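Side-chain contacts in putative pyridoxal phosphate-dependent transferase (Clostridium difficile, PDB 4DQ6), which binds pyridoxal-5'-phosphate and is a putative transferase with the fold of the class I and II aminotransferase family: residues S301-A306 / R320-T325; K308-N313 / L328-S333; R82-K87 / T232-T237. All coordinates share one frame; numbering follows the deposited sequence.

Contact 1. Residues S301-A306 / R320-T325; sequences SNIDFA and RKPEGT
Asp304 and Lys321 form the polar half of this contact, a salt bridge in which Lys321 NZ stands 2.8 Å from Asp304 OD1. The ammonium meets OD1 on its syn lone pair, the side of the other oxygen; Asp304 OD2 stays 3.6 Å from Lys321 NZ, so the grip is one-oxygen rather than forked. Lys321 gets there by a fully stretched chain, CG anti to the backbone N (chi1 -177°) and every later torsion near 170°. Glu300 on the same helix gives the ammonium a second anionic partner.

The apolar half lies on the buried side. Ile303 CG2 rests 3.8 Å from Lys321 CG, where the two side chains cross at about a right angle, and 4.0 Å from Pro322 CD. Ile303 CD1, at the end of the other branch, lies 4.0 Å from Pro322 CG; the two branches thus meet neighbouring ring carbons as the side chains pass in opposite directions. The side chain of Pro322 is about 13 Å from the bound pyridoxal-5'-phosphate.

Helix 289-313 thereby meets the loop that joins strands 318-319 and 327-331, with Ile303 making the aliphatic contact and neighbouring Asp304 the charged one. Such a helix beside the antiparallel sheet belongs to the small domain of fold-type I pyridoxal-phosphate enzymes.

Contact 2. Residues K308-N313 / L328-S333; sequences KYINEN and LWVDFS
A single methyl group carries this contact: Ile310 CD1 makes both of the approaches between helix segment 308-313 and strand segment 328-333, which together bury just 88 Å². Ile310 CD1 lies 4.0 Å from Leu328 CD2 and 4.2 Å from Val330 CG2, two strand side chains that alternate past Trp329 and so point to the same side of the strand. The backbones keep well apart, with the CA atoms of Ile310 and Val330 separated by 9.4 Å, and the gap is bridged by side chains alone. Ile310 and Leu328 reach for each other tip to tip. On the helix, CG1 of Ile310 is anti to the carbonyl carbon (chi1 -69°) and chi2 is 159°, torsions that send CD1 out from the helix toward the strand, where it meets Leu328 CD2.

The polar bonds among these residues stay within each segment, though Tyr309 OH and Trp329 NE1 reach Lys387 and Tyr151. Lys308 NZ and Glu312 OE2 form a salt bridge one helical turn apart, the carboxylate oxygen being met on its syn side, and both residues are exposed. At the helix end, Asn313 ND2 sits 3.2 Å above the centre of the Tyr309 ring and makes a weak bond to Tyr309 O. At the end of the strand, Asp331 OD1 closes an Asx turn by accepting Ser333 N at 2.9 Å, and it also takes Ser333 OG at 2.7 Å. The hydroxyl arrives on the syn side, whereas the amide comes from above the carboxylate plane, so one oxygen holds the turn twice.

Leu317 and Val319 extend the apolar layer around Ile310 and Val330. Strand 327-331 runs between strands 318-319 and 367-371, while helix 289-313 packs on the sheet through Ile310 and on helix 376-390 through Tyr309, which touches Leu383 and Ile384.

Contact 3. Residues R82-K87 / T232-T237; sequences RRHNWK and TCMAPT
Trp86 and Met234 meet where the segment following helix 70-84 lies against strand 230-234 of the mixed seven-stranded sheet, the large-domain core of a fold-type I pyridoxal-phosphate enzyme. The close part is apolar. Met234 CE comes within 4.0 Å of Trp86 CZ3, the two side chains crossing at a slant, and the thioether reaches this far because its chain is extended beyond CG. Thr232 lies two residues earlier on the same side of the strand, and Trp86 and Thr232 approach each other from opposite directions: Thr232 OG1 is 3.8 Å from Trp86 CH2, with CB and CG2 scarcely farther. A single benzo carbon, CH2, thus meets three atoms of the threonine, obliquely to the ring. Leu80 touches both Trp86 and Met234, and Val251 of strand 248-251 adds to the cover of the indole.

The looser part lies toward His84, where His84 CD2 stands 4.4 Å from Met234 CE. The His84 ring also has Arg83 CB 4.0 Å above its plane, over the centre, and an edge-to-face partner in His216. Exposed Asn85 and Lys87 belong to the solvent side. Asn85 leaves the helix with positive phi (55°), and Trp86, next in the chain, points toward the strand, its CG anti to the backbone N (chi1 -178°), with Trp86 CH2 ending 4.0 Å from Thr232 CB.

In the fold
Contacts 1 and 2 share helix 289-313 and follow it from a partly exposed salt bridge to a wholly buried apolar spot. They join physically, since Leu328 of contact 2 packs on Pro322 and Ala306 of contact 1, and their centres are 11 Å apart. Contact 3 is separate: it belongs to the mixed sheet, touches neither of the others, and its centre lies 32 Å from that of contact 2, across the centre of the chain. Both buried contacts rely on apolar meetings, but contact 2 uses aliphatic methyls at a helix-sheet interface, whereas contact 3 sets an indole against a methionine and a threonine. Contact 1 alone has charge pairing across its segments.

Contact 1. Residues S301-A306 / R320-T325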
loop_
_atom_site.group_PDB
_atom_site.type_symbol
_atom_site.label_atom_id
_atom_site.label_comp_id
_atom_site.label_asym_id
_atom_site.label_seq_id
_atom_site.Cartn_x
_atom_site.Cartn_y
_atom_site.Cartn_z
ATOM N N SER A 301 -1.335 -33.198 8.134
ATOM C CA SER A 301 -0.476 -34.342 7.878
ATOM C C SER A 301 1.008 -34.011 7.962
ATOM O O SER A 301 1.798 -34.718 8.585
ATOM C CB SER A 301 -0.840 -34.882 6.517
ATOM O OG SER A 301 -0.127 -36.084 6.235
ATOM N N ASN A 302 1.422 -32.895 7.360
ATOM C CA ASN A 302 2.811 -32.375 7.531
ATOM C C ASN A 302 3.190 -32.245 9.008
ATOM O O ASN A 302 4.287 -32.571 9.379
ATOM C CB ASN A 302 3.042 -31.021 6.842
ATOM C CG ASN A 302 3.528 -31.137 5.382
ATOM O OD1 ASN A 302 3.563 -32.259 4.756
ATOM N ND2 ASN A 302 3.789 -29.973 4.777
ATOM N N ILE A 303 2.278 -31.654 9.807
ATOM C CA ILE A 303 2.542 -31.423 11.229
ATOM C C ILE A 303 2.747 -32.747 11.965
ATOM O O ILE A 303 3.733 -32.930 12.669
ATOM C CB ILE A 303 1.423 -30.577 11.822
ATOM C CG1 ILE A 303 1.560 -29.134 11.382
ATOM C CG2 ILE A 303 1.459 -30.709 13.336
ATOM C CD1 ILE A 303 0.312 -28.284 11.579
ATOM N N ASP A 304 1.855 -33.681 11.720
ATOM C CA ASP A 304 1.950 -35.009 12.327
ATOM C C ASP A 304 3.251 -35.733 11.891
ATOM O O ASP A 304 3.950 -36.303 12.710
ATOM C CB ASP A 304 0.692 -35.803 11.989
ATOM C CG ASP A 304 -0.519 -35.361 12.744
ATOM O OD1 ASP A 304 -0.386 -34.649 13.778
ATOM O OD2 ASP A 304 -1.606 -35.723 12.291
ATOM N N PHE A 305 3.605 -35.605 10.613
ATOM C CA PHE A 305 4.845 -36.190 10.082
ATOM C C PHE A 305 6.067 -35.588 10.768
ATOM O O PHE A 305 6.972 -36.316 11.207
ATOM C CB PHE A 305 4.916 -36.029 8.559
ATOM C CG PHE A 305 6.273 -36.292 8.005
ATOM C CD1 PHE A 305 6.659 -37.595 7.733
ATOM C CD2 PHE A 305 7.198 -35.266 7.820
ATOM C CE1 PHE A 305 7.924 -37.863 7.235
ATOM C CE2 PHE A 305 8.457 -35.529 7.319
ATOM C CZ PHE A 305 8.825 -36.832 7.057
ATOM N N ALA A 306 6.077 -34.257 10.917
ATOM C CA ALA A 306 7.211 -33.577 11.512
ATOM C C ALA A 306 7.399 -33.924 12.960
ATOM O O ALA A 306 8.502 -34.108 13.410
ATOM C CB ALA A 306 7.098 -32.070 11.330
ATOM N N ARG A 320 5.247 -29.312 20.864
ATOM C CA ARG A 320 3.818 -29.508 21.093
ATOM C C ARG A 320 3.085 -29.230 19.782
ATOM O O ARG A 320 3.367 -28.197 19.157
ATOM C CB ARG A 320 3.315 -28.527 22.178
ATOM N N LYS A 321 2.154 -30.082 19.396
ATOM C CA LYS A 321 1.402 -29.889 18.134
ATOM C C LYS A 321 0.625 -28.548 18.245
ATOM O O LYS A 321 -0.096 -28.301 19.241
ATOM C CB LYS A 321 0.433 -31.016 17.916
ATOM C CG LYS A 321 -0.334 -30.972 16.635
ATOM C CD LYS A 321 -1.114 -32.242 16.378
ATOM C CE LYS A 321 -2.037 -32.078 15.208
ATOM N NZ LYS A 321 -2.632 -33.410 14.802
ATOM N N PRO A 322 0.760 -27.675 17.263
ATOM C CA PRO A 322 -0.018 -26.420 17.313
ATOM C C PRO A 322 -1.483 -26.667 17.101
ATOM O O PRO A 322 -1.879 -27.636 16.468
ATOM C CB PRO A 322 0.491 -25.638 16.126
ATOM C CG PRO A 322 1.079 -26.668 15.182
ATOM C CD PRO A 322 1.571 -27.803 16.027
ATOM N N GLU A 323 -2.317 -25.792 17.623
ATOM C CA GLU A 323 -3.742 -25.802 17.436
ATOM C C GLU A 323 -4.161 -25.013 16.182
ATOM O O GLU A 323 -5.232 -25.285 15.560
ATOM C CB GLU A 323 -4.406 -25.198 18.677
ATOM C CG GLU A 323 -4.131 -26.032 19.927
ATOM C CD GLU A 323 -4.433 -25.359 21.248
ATOM O OE1 GLU A 323 -4.795 -24.202 21.194
ATOM O OE2 GLU A 323 -4.262 -26.078 22.300
ATOM N N GLY A 324 -3.327 -24.061 15.792
ATOM C CA GLY A 324 -3.510 -23.266 14.593
ATOM C C GLY A 324 -2.219 -22.676 14.132
ATOM O O GLY A 324 -1.180 -22.848 14.802
ATOM N N THR A 325 -2.290 -21.970 12.981
ATOM C CA THR A 325 -1.154 -21.549 12.183
ATOM C C THR A 325 -0.507 -22.773 11.490
ATOM O O THR A 325 -0.791 -23.924 11.833
ATOM C CB THR A 325 -0.055 -20.783 12.976
ATOM O OG1 THR A 325 0.862 -21.644 13.644
ATOM C CG2 THR A 325 -0.674 -19.746 13.914
#

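Contact 2. Residues K308-N313 / L328-S333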
loop_
_atom_site.group_PDB
_atom_site.type_symbol
_atom_site.label_atom_id
_atom_site.label_comp_id
_atom_site.label_asym_id
_atom_site.label_seq_id
_atom_site.Cartn_x
_atom_site.Cartn_y
_atom_site.Cartn_z
ATOM N N LYS A 308 6.326 -36.663 14.503
ATOM C CA LYS A 308 6.787 -38.060 14.557
ATOM C C LYS A 308 8.289 -38.152 14.218
ATOM O O LYS A 308 9.067 -38.801 14.936
ATOM C CB LYS A 308 5.935 -38.905 13.625
ATOM C CG LYS A 308 6.322 -40.385 13.534
ATOM C CD LYS A 308 5.381 -41.163 12.623
ATOM C CE LYS A 308 6.087 -42.368 12.008
ATOM N NZ LYS A 308 6.403 -43.358 13.074
ATOM N N TYR A 309 8.712 -37.440 13.167
ATOM C CA TYR A 309 10.104 -37.434 12.769
ATOM C C TYR A 309 11.006 -36.897 13.866
ATOM O O TYR A 309 12.000 -37.514 14.207
ATOM C CB TYR A 309 10.321 -36.628 11.492
ATOM C CG TYR A 309 11.655 -36.826 10.889
ATOM C CD1 TYR A 309 12.778 -36.137 11.320
ATOM C CD2 TYR A 309 11.801 -37.721 9.824
ATOM C CE1 TYR A 309 14.043 -36.360 10.728
ATOM C CE2 TYR A 309 13.040 -37.946 9.261
ATOM C CZ TYR A 309 14.136 -37.240 9.690
ATOM O OH TYR A 309 15.371 -37.470 9.146
ATOM N N ILE A 310 10.605 -35.778 14.486
ATOM C CA ILE A 310 11.415 -35.170 15.556
ATOM C C ILE A 310 11.486 -36.117 16.766
ATOM O O ILE A 310 12.574 -36.347 17.327
ATOM C CB ILE A 310 10.862 -33.784 16.031
ATOM C CG1 ILE A 310 11.036 -32.708 14.943
ATOM C CG2 ILE A 310 11.538 -33.320 17.318
ATOM C CD1 ILE A 310 10.103 -31.518 15.099
ATOM N N ASN A 311 10.358 -36.697 17.145
ATOM C CA ASN A 311 10.322 -37.565 18.319
ATOM C C ASN A 311 11.113 -38.845 18.127
ATOM O O ASN A 311 11.732 -39.359 19.054
ATOM C CB ASN A 311 8.864 -37.875 18.716
ATOM C CG ASN A 311 8.117 -36.671 19.294
ATOM O OD1 ASN A 311 8.695 -35.661 19.748
ATOM N ND2 ASN A 311 6.813 -36.773 19.284
ATOM N N GLU A 312 11.130 -39.354 16.913
ATOM C CA GLU A 312 11.901 -40.553 16.569
ATOM C C GLU A 312 13.392 -40.270 16.320
ATOM O O GLU A 312 14.289 -41.041 16.761
ATOM C CB GLU A 312 11.214 -41.256 15.383
ATOM C CG GLU A 312 9.874 -41.816 15.836
ATOM C CD GLU A 312 9.105 -42.609 14.793
ATOM O OE1 GLU A 312 9.586 -42.767 13.635
ATOM O OE2 GLU A 312 7.980 -43.052 15.179
ATOM N N ASN A 313 13.696 -39.178 15.624
ATOM C CA ASN A 313 15.060 -38.944 15.133
ATOM C C ASN A 313 15.829 -37.846 15.862
ATOM O O ASN A 313 17.042 -37.832 15.828
ATOM C CB ASN A 313 15.036 -38.671 13.636
ATOM C CG ASN A 313 14.423 -39.813 12.863
ATOM O OD1 ASN A 313 14.957 -40.922 12.864
ATOM N ND2 ASN A 313 13.275 -39.583 12.285
ATOM N N LEU A 328 5.535 -24.247 13.363
ATOM C CA LEU A 328 5.888 -25.213 14.380
ATOM C C LEU A 328 6.932 -24.583 15.316
ATOM O O LEU A 328 7.886 -23.948 14.860
ATOM C CB LEU A 328 6.517 -26.468 13.714
ATOM C CG LEU A 328 6.560 -27.733 14.573
ATOM C CD1 LEU A 328 5.174 -28.314 14.862
ATOM C CD2 LEU A 328 7.435 -28.781 13.828
ATOM N N TRP A 329 6.734 -24.725 16.625
ATOM C CA TRP A 329 7.539 -24.092 17.644
ATOM C C TRP A 329 8.293 -25.151 18.376
ATOM O O TRP A 329 7.695 -25.939 19.137
ATOM C CB TRP A 329 6.603 -23.335 18.551
ATOM C CG TRP A 329 7.181 -22.457 19.667
ATOM C CD1 TRP A 329 6.902 -22.498 21.064
ATOM C CD2 TRP A 329 8.022 -21.286 19.504
ATOM N NE1 TRP A 329 7.528 -21.525 21.639
ATOM C CE2 TRP A 329 8.213 -20.748 20.805
ATOM C CE3 TRP A 329 8.682 -20.694 18.432
ATOM C CZ2 TRP A 329 9.003 -19.621 21.027
ATOM C CZ3 TRP A 329 9.425 -19.556 18.623
ATOM C CH2 TRP A 329 9.618 -19.040 19.933
ATOM N N VAL A 330 9.610 -25.228 18.118
ATOM C CA VAL A 330 10.400 -26.368 18.562
ATOM C C VAL A 330 11.484 -25.910 19.543
ATOM O O VAL A 330 12.206 -24.974 19.270
ATOM C CB VAL A 330 11.084 -27.064 17.357
ATOM C CG1 VAL A 330 11.937 -28.240 17.807
ATOM C CG2 VAL A 330 10.065 -27.483 16.303
ATOM N N ASP A 331 11.524 -26.556 20.711
ATOM C CA ASP A 331 12.461 -26.251 21.758
ATOM C C ASP A 331 13.742 -27.083 21.560
ATOM O O ASP A 331 13.698 -28.303 21.600
ATOM C CB ASP A 331 11.786 -26.597 23.073
ATOM C CG ASP A 331 12.644 -26.322 24.272
ATOM O OD1 ASP A 331 13.719 -25.711 24.152
ATOM O OD2 ASP A 331 12.209 -26.768 25.356
ATOM N N PHE A 332 14.842 -26.367 21.351
ATOM C CA PHE A 332 16.187 -26.935 21.200
ATOM C C PHE A 332 17.053 -26.804 22.444
ATOM O O PHE A 332 18.241 -27.088 22.419
ATOM C CB PHE A 332 16.925 -26.207 20.077
ATOM C CG PHE A 332 16.444 -26.510 18.697
ATOM C CD1 PHE A 332 15.232 -26.086 18.244
ATOM C CD2 PHE A 332 17.294 -27.184 17.800
ATOM C CE1 PHE A 332 14.827 -26.360 16.950
ATOM C CE2 PHE A 332 16.917 -27.462 16.515
ATOM C CZ PHE A 332 15.657 -27.018 16.066
ATOM N N SER A 333 16.481 -26.343 23.553
ATOM C CA SER A 333 17.275 -25.987 24.708
ATOM C C SER A 333 18.034 -27.180 25.322
ATOM O O SER A 333 19.115 -26.989 25.908
ATOM C CB SER A 333 16.397 -25.320 25.788
ATOM O OG SER A 333 15.403 -26.191 26.263
#

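Contact 3. Residues R82-K87 / T232-T237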
loop_
_atom_site.group_PDB
_atom_site.type_symbol
_atom_site.label_atom_id
_atom_site.label_comp_id
_atom_site.label_asym_id
_atom_site.label_seq_id
_atom_site.Cartn_x
_atom_site.Cartn_y
_atom_site.Cartn_z
ATOM N N ARG A 82 -20.024 -17.482 7.810
ATOM C CA ARG A 82 -20.000 -18.904 7.430
ATOM C C ARG A 82 -18.987 -19.672 8.242
ATOM O O ARG A 82 -19.229 -20.777 8.682
ATOM C CB ARG A 82 -19.459 -19.097 6.011
ATOM C CG ARG A 82 -20.175 -18.455 4.860
ATOM C CD ARG A 82 -20.188 -19.428 3.697
ATOM N NE ARG A 82 -18.936 -19.656 2.971
ATOM C CZ ARG A 82 -18.248 -18.733 2.308
ATOM N NH1 ARG A 82 -18.608 -17.469 2.343
ATOM N NH2 ARG A 82 -17.178 -19.077 1.636
ATOM N N ARG A 83 -17.811 -19.083 8.348
ATOM C CA ARG A 83 -16.682 -19.755 8.950
ATOM C C ARG A 83 -16.604 -19.618 10.454
ATOM O O ARG A 83 -16.184 -20.532 11.117
ATOM C CB ARG A 83 -15.376 -19.278 8.312
ATOM C CG ARG A 83 -15.348 -19.386 6.795
ATOM C CD ARG A 83 -15.195 -20.815 6.296
ATOM N NE ARG A 83 -14.014 -21.496 6.830
ATOM C CZ ARG A 83 -13.739 -22.775 6.613
ATOM N NH1 ARG A 83 -14.554 -23.509 5.882
ATOM N NH2 ARG A 83 -12.649 -23.318 7.113
ATOM N N HIS A 84 -16.994 -18.457 10.979
ATOM C CA HIS A 84 -16.765 -18.180 12.406
ATOM C C HIS A 84 -18.024 -17.911 13.158
ATOM O O HIS A 84 -17.965 -17.648 14.367
ATOM C CB HIS A 84 -15.846 -17.017 12.575
ATOM C CG HIS A 84 -14.566 -17.149 11.823
ATOM N ND1 HIS A 84 -13.758 -18.220 11.968
ATOM C CD2 HIS A 84 -13.940 -16.300 10.948
ATOM C CE1 HIS A 84 -12.694 -18.074 11.165
ATOM N NE2 HIS A 84 -12.812 -16.903 10.539
ATOM N N ASN A 85 -19.170 -17.952 12.510
ATOM C CA ASN A 85 -20.443 -17.625 13.155
ATOM C C ASN A 85 -20.411 -16.238 13.798
ATOM O O ASN A 85 -21.032 -16.006 14.836
ATOM C CB ASN A 85 -20.793 -18.678 14.211
ATOM C CG ASN A 85 -22.286 -18.854 14.373
ATOM O OD1 ASN A 85 -23.086 -18.795 13.396
ATOM N ND2 ASN A 85 -22.700 -19.107 15.622
ATOM N N TRP A 86 -19.771 -15.307 13.131
ATOM C CA TRP A 86 -19.662 -13.943 13.604
ATOM C C TRP A 86 -20.345 -13.058 12.583
ATOM O O TRP A 86 -19.874 -12.948 11.429
ATOM C CB TRP A 86 -18.198 -13.586 13.744
ATOM C CG TRP A 86 -17.980 -12.219 14.277
ATOM C CD1 TRP A 86 -18.814 -11.482 15.083
ATOM C CD2 TRP A 86 -16.805 -11.412 14.078
ATOM N NE1 TRP A 86 -18.250 -10.257 15.371
ATOM C CE2 TRP A 86 -17.017 -10.188 14.814
ATOM C CE3 TRP A 86 -15.615 -11.597 13.390
ATOM C CZ2 TRP A 86 -16.100 -9.160 14.769
ATOM C CZ3 TRP A 86 -14.694 -10.545 13.372
ATOM C CH2 TRP A 86 -14.930 -9.399 14.080
ATOM N N LYS A 87 -21.461 -12.471 12.975
ATOM C CA LYS A 87 -22.176 -11.558 12.103
ATOM C C LYS A 87 -21.656 -10.150 12.305
ATOM O O LYS A 87 -21.757 -9.587 13.401
ATOM C CB LYS A 87 -23.689 -11.554 12.366
ATOM C CG LYS A 87 -24.487 -10.639 11.389
ATOM C CD LYS A 87 -24.561 -11.212 9.948
ATOM C CE LYS A 87 -25.281 -12.579 9.898
ATOM N NZ LYS A 87 -25.796 -13.147 8.607
ATOM N N THR A 232 -10.671 -5.570 15.391
ATOM C CA THR A 232 -10.150 -6.836 14.842
ATOM C C THR A 232 -9.517 -6.693 13.487
ATOM O O THR A 232 -10.085 -6.056 12.588
ATOM C CB THR A 232 -11.291 -7.847 14.705
ATOM O OG1 THR A 232 -12.017 -7.928 15.964
ATOM C CG2 THR A 232 -10.809 -9.226 14.409
ATOM N N CYS A 233 -8.305 -7.216 13.337
ATOM C CA CYS A 233 -7.595 -7.216 12.063
ATOM C C CYS A 233 -7.580 -8.648 11.527
ATOM O O CYS A 233 -7.251 -9.566 12.269
ATOM C CB CYS A 233 -6.174 -6.752 12.197
ATOM S SG CYS A 233 -6.032 -5.081 12.816
ATOM N N MET A 234 -7.977 -8.810 10.267
ATOM C CA MET A 234 -7.994 -10.101 9.531
ATOM C C MET A 234 -7.554 -9.859 8.111
ATOM O O MET A 234 -7.454 -8.716 7.687
ATOM C CB MET A 234 -9.338 -10.773 9.561
ATOM C CG MET A 234 -9.745 -11.343 10.957
ATOM S SD MET A 234 -11.491 -11.865 10.897
ATOM C CE MET A 234 -11.634 -12.902 12.386
ATOM N N ALA A 235 -7.318 -10.929 7.346
ATOM C CA ALA A 235 -6.857 -10.739 5.981
ATOM C C ALA A 235 -7.011 -12.084 5.291
ATOM O O ALA A 235 -7.013 -13.109 5.965
ATOM C CB ALA A 235 -5.389 -10.355 5.929
ATOM N N PRO A 236 -7.073 -12.119 3.945
ATOM C CA PRO A 236 -6.964 -13.362 3.205
ATOM C C PRO A 236 -5.546 -13.843 2.988
ATOM O O PRO A 236 -5.349 -14.918 2.414
ATOM C CB PRO A 236 -7.584 -12.986 1.892
ATOM C CG PRO A 236 -7.204 -11.586 1.664
ATOM C CD PRO A 236 -7.344 -10.992 3.045
ATOM N N THR A 237 -4.551 -13.061 3.405
ATOM C CA THR A 237 -3.197 -13.245 2.936
ATOM C C THR A 237 -2.523 -14.478 3.505
ATOM O O THR A 237 -1.828 -15.174 2.787
ATOM C CB THR A 237 -2.301 -12.034 3.154
ATOM O OG1 THR A 237 -2.388 -11.700 4.522
ATOM C CG2 THR A 237 -2.768 -10.862 2.338
#